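Local coordinates for protein xyloglucan-specific endo-beta-1,4-glucanase (Uncultured bacterium, PDB 4W88) that hydrolyses internal beta-1,4-glucosidic bonds of xyloglucan, as an endo-glucanase of glycoside hydrolase family 5 from a rumen metagenome, at residues A221-T226 / I269-A274; A57-V62 / F302-N307. The protein carries 1 engineered substitution. All blocks are in the same frame, centred on the assembly; numbering follows the deposited sequence.

Contact 1 (A221-T226 / I269-A274)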
loop_
_atom_site.group_PDB
_atom_site.type_symbol
_atom_site.label_atom_id
_atom_site.label_comp_id
_atom_site.label_asym_id
_atom_site.label_seq_id
_atom_site.Cartn_x
_atom_site.Cartn_y
_atom_site.Cartn_z
ATOM N N ALA A 221 -2.012 7.282 -3.789
ATOM C CA ALA A 221 -1.029 6.285 -3.495
ATOM C C ALA A 221 -0.298 5.899 -4.803
ATOM O O ALA A 221 -0.911 5.729 -5.900
ATOM C CB ALA A 221 -1.674 5.053 -2.888
ATOM N N LEU A 222 1.012 5.789 -4.629
ATOM C CA LEU A 222 1.954 5.279 -5.632
ATOM C C LEU A 222 2.850 4.242 -5.027
ATOM O O LEU A 222 3.096 4.270 -3.849
ATOM C CB LEU A 222 2.777 6.456 -6.242
ATOM C CG LEU A 222 1.905 7.538 -6.833
ATOM C CD1 LEU A 222 2.762 8.729 -7.096
ATOM C CD2 LEU A 222 1.162 7.091 -8.127
ATOM N N HIS A 223 3.427 3.371 -5.870
ATOM C CA HIS A 223 4.455 2.468 -5.441
ATOM C C HIS A 223 5.703 2.759 -6.251
ATOM O O HIS A 223 5.652 2.764 -7.464
ATOM C CB HIS A 223 4.080 1.015 -5.644
ATOM C CG HIS A 223 2.940 0.552 -4.807
ATOM N ND1 HIS A 223 2.323 -0.689 -4.964
ATOM C CD2 HIS A 223 2.330 1.142 -3.758
ATOM C CE1 HIS A 223 1.379 -0.801 -4.058
ATOM N NE2 HIS A 223 1.381 0.282 -3.314
ATOM N N THR A 224 6.811 3.015 -5.543
ATOM C CA THR A 224 8.006 3.482 -6.168
ATOM C C THR A 224 9.213 2.762 -5.602
ATOM O O THR A 224 9.942 3.272 -4.725
ATOM C CB THR A 224 8.210 5.003 -6.140
ATOM O OG1 THR A 224 8.114 5.513 -4.810
ATOM C CG2 THR A 224 7.231 5.653 -6.986
ATOM N N TYR A 225 9.385 1.566 -6.087
ATOM C CA TYR A 225 10.603 0.778 -5.744
ATOM C C TYR A 225 11.776 1.145 -6.670
ATOM O O TYR A 225 12.284 0.298 -7.446
ATOM C CB TYR A 225 10.297 -0.693 -5.905
ATOM C CG TYR A 225 9.296 -1.316 -4.918
ATOM C CD1 TYR A 225 7.893 -1.344 -5.169
ATOM C CD2 TYR A 225 9.754 -2.017 -3.810
ATOM C CE1 TYR A 225 7.024 -1.983 -4.282
ATOM C CE2 TYR A 225 8.895 -2.692 -2.943
ATOM C CZ TYR A 225 7.502 -2.700 -3.211
ATOM O OH TYR A 225 6.697 -3.387 -2.356
ATOM N N THR A 226 12.184 2.392 -6.581
ATOM C CA THR A 226 12.994 3.022 -7.620
ATOM C C THR A 226 14.436 3.203 -7.152
ATOM O O THR A 226 14.694 3.740 -6.045
ATOM C CB THR A 226 12.393 4.372 -7.928
ATOM O OG1 THR A 226 11.003 4.180 -8.255
ATOM C CG2 THR A 226 13.112 5.049 -9.054
ATOM N N ILE A 269 3.387 7.184 -0.563
ATOM C CA ILE A 269 4.047 6.007 -1.147
ATOM C C ILE A 269 3.707 4.762 -0.300
ATOM O O ILE A 269 4.346 4.531 0.725
ATOM C CB ILE A 269 5.558 6.189 -1.320
ATOM C CG1 ILE A 269 5.875 7.502 -2.077
ATOM C CG2 ILE A 269 6.115 4.975 -1.954
ATOM C CD1 ILE A 269 5.294 7.617 -3.468
ATOM N N THR A 270 2.725 3.959 -0.738
ATOM C CA THR A 270 2.234 2.921 0.099
ATOM C C THR A 270 3.041 1.646 0.050
ATOM O O THR A 270 2.820 0.747 0.884
ATOM C CB THR A 270 0.710 2.674 -0.082
ATOM O OG1 THR A 270 0.422 2.302 -1.445
ATOM C CG2 THR A 270 -0.068 3.933 0.307
ATOM N N GLU A 271 3.980 1.559 -0.905
ATOM C CA GLU A 271 5.001 0.485 -0.891
ATOM C C GLU A 271 6.282 0.997 -1.553
ATOM O O GLU A 271 6.260 1.684 -2.575
ATOM C CB GLU A 271 4.574 -0.768 -1.662
ATOM C CG GLU A 271 3.461 -1.616 -1.085
ATOM C CD GLU A 271 3.125 -2.787 -1.950
ATOM O OE1 GLU A 271 4.052 -3.282 -2.683
ATOM O OE2 GLU A 271 1.986 -3.304 -1.856
ATOM N N THR A 272 7.387 0.655 -0.899
ATOM C CA THR A 272 8.727 0.733 -1.437
ATOM C C THR A 272 9.616 -0.157 -0.558
ATOM O O THR A 272 9.163 -0.774 0.423
ATOM C CB THR A 272 9.231 2.187 -1.481
ATOM O OG1 THR A 272 10.482 2.257 -2.245
ATOM C CG2 THR A 272 9.400 2.743 -0.086
ATOM N N GLY A 273 10.890 -0.259 -0.928
ATOM C CA GLY A 273 11.839 -1.111 -0.210
ATOM C C GLY A 273 12.894 -1.638 -1.178
ATOM O O GLY A 273 12.812 -1.390 -2.383
ATOM N N ALA A 274 13.916 -2.337 -0.657
ATOM C CA ALA A 274 14.966 -2.910 -1.475
ATOM C C ALA A 274 15.249 -4.321 -1.006
ATOM O O ALA A 274 15.415 -4.550 0.149
ATOM C CB ALA A 274 16.191 -2.035 -1.312
#

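Contact 2 (A57-V62 / F302-N307)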
loop_
_atom_site.group_PDB
_atom_site.type_symbol
_atom_site.label_atom_id
_atom_site.label_comp_id
_atom_site.label_asym_id
_atom_site.label_seq_id
_atom_site.Cartn_x
_atom_site.Cartn_y
_atom_site.Cartn_z
ATOM N N ALA A 57 3.146 3.829 11.700
ATOM C CA ALA A 57 2.082 3.649 10.741
ATOM C C ALA A 57 2.262 2.271 10.157
ATOM O O ALA A 57 3.397 1.820 9.867
ATOM C CB ALA A 57 2.180 4.715 9.660
ATOM N N ILE A 58 1.148 1.594 9.960
ATOM C CA ILE A 58 1.128 0.202 9.449
ATOM C C ILE A 58 0.095 0.139 8.315
ATOM O O ILE A 58 -1.045 0.589 8.453
ATOM C CB ILE A 58 0.800 -0.843 10.566
ATOM C CG1 ILE A 58 0.878 -2.264 10.045
ATOM C CG2 ILE A 58 -0.534 -0.557 11.282
ATOM C CD1 ILE A 58 0.855 -3.309 11.156
ATOM N N ARG A 59 0.514 -0.486 7.211
ATOM C CA ARG A 59 -0.359 -0.841 6.120
ATOM C C ARG A 59 -0.657 -2.369 6.298
ATOM O O ARG A 59 0.274 -3.178 6.462
ATOM C CB ARG A 59 0.225 -0.489 4.770
ATOM C CG ARG A 59 -0.652 -0.904 3.596
ATOM C CD ARG A 59 -0.112 -0.163 2.373
ATOM N NE ARG A 59 -0.767 -0.290 1.069
ATOM C CZ ARG A 59 -0.401 -1.117 0.114
ATOM N NH1 ARG A 59 0.490 -2.065 0.297
ATOM N NH2 ARG A 59 -0.909 -0.919 -1.089
ATOM N N ILE A 60 -1.966 -2.694 6.275
ATOM C CA ILE A 60 -2.455 -4.037 6.445
ATOM C C ILE A 60 -3.080 -4.438 5.145
ATOM O O ILE A 60 -4.266 -4.136 4.848
ATOM C CB ILE A 60 -3.485 -4.098 7.576
ATOM C CG1 ILE A 60 -2.841 -3.602 8.907
ATOM C CG2 ILE A 60 -4.027 -5.513 7.764
ATOM C CD1 ILE A 60 -3.756 -3.329 10.070
ATOM N N PRO A 61 -2.271 -5.062 4.281
ATOM C CA PRO A 61 -2.842 -5.508 3.007
ATOM C C PRO A 61 -3.715 -6.723 3.224
ATOM O O PRO A 61 -3.349 -7.643 3.951
ATOM C CB PRO A 61 -1.616 -5.848 2.195
ATOM C CG PRO A 61 -0.546 -6.131 3.183
ATOM C CD PRO A 61 -0.832 -5.312 4.386
ATOM N N VAL A 62 -4.857 -6.729 2.550
ATOM C CA VAL A 62 -5.827 -7.793 2.720
ATOM C C VAL A 62 -6.380 -8.218 1.351
ATOM O O VAL A 62 -6.824 -7.367 0.582
ATOM C CB VAL A 62 -7.004 -7.397 3.584
ATOM C CG1 VAL A 62 -7.911 -8.568 3.816
ATOM C CG2 VAL A 62 -6.549 -6.871 4.938
ATOM N N PHE A 302 5.619 3.769 3.135
ATOM C CA PHE A 302 5.425 2.533 3.859
ATOM C C PHE A 302 6.291 1.442 3.244
ATOM O O PHE A 302 6.179 1.149 2.043
ATOM C CB PHE A 302 3.946 2.097 3.794
ATOM C CG PHE A 302 2.979 2.936 4.574
ATOM C CD1 PHE A 302 2.711 4.266 4.205
ATOM C CD2 PHE A 302 2.331 2.428 5.690
ATOM C CE1 PHE A 302 1.826 5.045 4.940
ATOM C CE2 PHE A 302 1.454 3.225 6.416
ATOM C CZ PHE A 302 1.224 4.523 6.078
ATOM N N ILE A 303 7.120 0.803 4.056
ATOM C CA ILE A 303 8.100 -0.174 3.553
ATOM C C ILE A 303 7.444 -1.550 3.462
ATOM O O ILE A 303 6.749 -1.984 4.386
ATOM C CB ILE A 303 9.354 -0.202 4.496
ATOM C CG1 ILE A 303 9.912 1.184 4.709
ATOM C CG2 ILE A 303 10.380 -1.184 3.953
ATOM C CD1 ILE A 303 10.165 1.967 3.383
ATOM N N TRP A 304 7.633 -2.232 2.325
ATOM C CA TRP A 304 7.139 -3.574 2.155
ATOM C C TRP A 304 7.968 -4.625 2.958
ATOM O O TRP A 304 9.205 -4.701 2.804
ATOM C CB TRP A 304 7.157 -3.952 0.678
ATOM C CG TRP A 304 6.551 -5.320 0.498
ATOM C CD1 TRP A 304 7.182 -6.485 0.123
ATOM C CD2 TRP A 304 5.145 -5.627 0.617
ATOM N NE1 TRP A 304 6.265 -7.512 0.082
ATOM C CE2 TRP A 304 5.001 -7.008 0.343
ATOM C CE3 TRP A 304 4.026 -4.872 0.939
ATOM C CZ2 TRP A 304 3.756 -7.656 0.418
ATOM C CZ3 TRP A 304 2.828 -5.480 0.969
ATOM C CH2 TRP A 304 2.683 -6.842 0.718
ATOM N N ASP A 305 7.319 -5.344 3.879
ATOM C CA ASP A 305 7.959 -6.338 4.681
ATOM C C ASP A 305 7.197 -7.651 4.631
ATOM O O ASP A 305 6.143 -7.820 5.253
ATOM C CB ASP A 305 8.158 -5.842 6.121
ATOM C CG ASP A 305 8.976 -6.804 6.977
ATOM O OD1 ASP A 305 9.092 -8.032 6.618
ATOM O OD2 ASP A 305 9.529 -6.327 8.029
ATOM N N ASN A 306 7.813 -8.609 3.907
ATOM C CA ASN A 306 7.221 -9.934 3.744
ATOM C C ASN A 306 7.739 -11.055 4.633
ATOM O O ASN A 306 7.382 -12.246 4.431
ATOM C CB ASN A 306 7.248 -10.352 2.253
ATOM C CG ASN A 306 8.648 -10.418 1.696
ATOM O OD1 ASN A 306 9.601 -10.330 2.474
ATOM N ND2 ASN A 306 8.773 -10.681 0.416
ATOM N N ASN A 307 8.624 -10.699 5.555
ATOM C CA ASN A 307 9.302 -11.663 6.460
ATOM C C ASN A 307 10.176 -12.655 5.732
ATOM O O ASN A 307 10.443 -13.715 6.282
ATOM C CB ASN A 307 8.266 -12.359 7.320
ATOM C CG ASN A 307 8.836 -13.024 8.550
ATOM O OD1 ASN A 307 9.870 -12.612 9.064
ATOM N ND2 ASN A 307 8.171 -14.049 9.024
#

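Contact 1 (A221-T226 / I269-A274)
Neighbouring parallel strands 218-223 and 267-272 of a TIM barrel meet here at their C-terminal ends, where this family 5 hydrolase carries its substrate pocket. Their segment axes run nearly parallel, 13° apart, and two backbone bonds join them: Thr270 N donates to Leu222 O at 3.1 Å and Thr224 N to Glu271 O at 3.3 Å. Glu271 lies between the rings of His223 and Tyr225. Glu271 CB sits 3.6 Å from the centroid of the His223 ring, over its face, a CH-pi contact, and the carboxylate then stacks on the same ring, the planes 24° apart. The ring's rotation is fixed at both nitrogens: His223 NE2 donates to Thr270 OG1 at 2.9 Å, close to the ring plane, and His223 ND1 is hydrogen-bonded to Glu149; Thr270 OG1 is also hydrogen-bonded to Glu145. Tyr225, which lines the glycan pocket, donates from OH to Glu271 OE1 at 2.7 Å, from above the carboxylate, with the two planes almost perpendicular, while Thr272 CA lies over the ring face. Glu271 OE2 forms a salt bridge with Arg59 and a hydrogen bond with a bound Tris. These partners would probably favour the ionised carboxylate, consistent with the nucleophile position expected on strand seven of such enzymes. Thr272 OG1, anti to the backbone N (chi1 -170°), donates to Thr224 O at 2.7 Å, from above the carbonyl plane.

Contact 2 (A57-V62 / F302-N307)
Phe302, on strand 300-305 of the TIM barrel, points into the barrel toward strand 57-60; strand 15-18 lies between the two in the sheet. The segment axes stay 7.7 Å apart and cross at -51°, so the contact is made by the side chains of Phe302 and Trp304 reaching across. With CG anti to its carbonyl carbon (chi1 -70°), the Phe302 ring sets CE2 3.6 Å from Ala57 CB and CD2 3.7 Å from Arg59 CB, its edge turned to the carbonyl carbon of Ile58. Two residues on, Trp304 swings its indole across with CG anti to the backbone N, and its CZ3 meets two partners: Pro61 CG at 4.1 Å and Arg59 NH1 at 4.2 Å. Trp304 CZ3 lies at the edge of the guanidinium, the planes 76° apart, a plain van der Waals contact. The Trp304 side chain also borders the bound Tris. Asp305 then turns the chain, its OD1 accepting Asn307 N at 2.9 Å in an Asx turn, while OD2 takes the indole N-H of Trp16. Phe302 thus packs against the CB end of Arg59, whereas the guanidinium forms a salt bridge with Glu145, and its positive charge probably stabilises the ionised forms of the acids around it.

From the N terminus, strand 57-60 comes first, and contact 2 closes the longer loop, joining it to strand 300-305 after some 240 residues that run through most of the barrel. Contact 1 falls wholly within that span, pairing strand 218-223 with strand 267-272 around a 42-residue connection that holds helices 228-231 and 246-261; the two loops nest and do not cross. Strands 267-272 and 300-305 are sheet neighbours, linked by probable hydrogen bonds from Phe302 N to Ile269 O and from Trp304 N to Thr272 O, both 2.8 Å. Tyr225 OH also packs against Trp304 CB, so the two contacts meet directly beside the pocket that holds glycan and Tris.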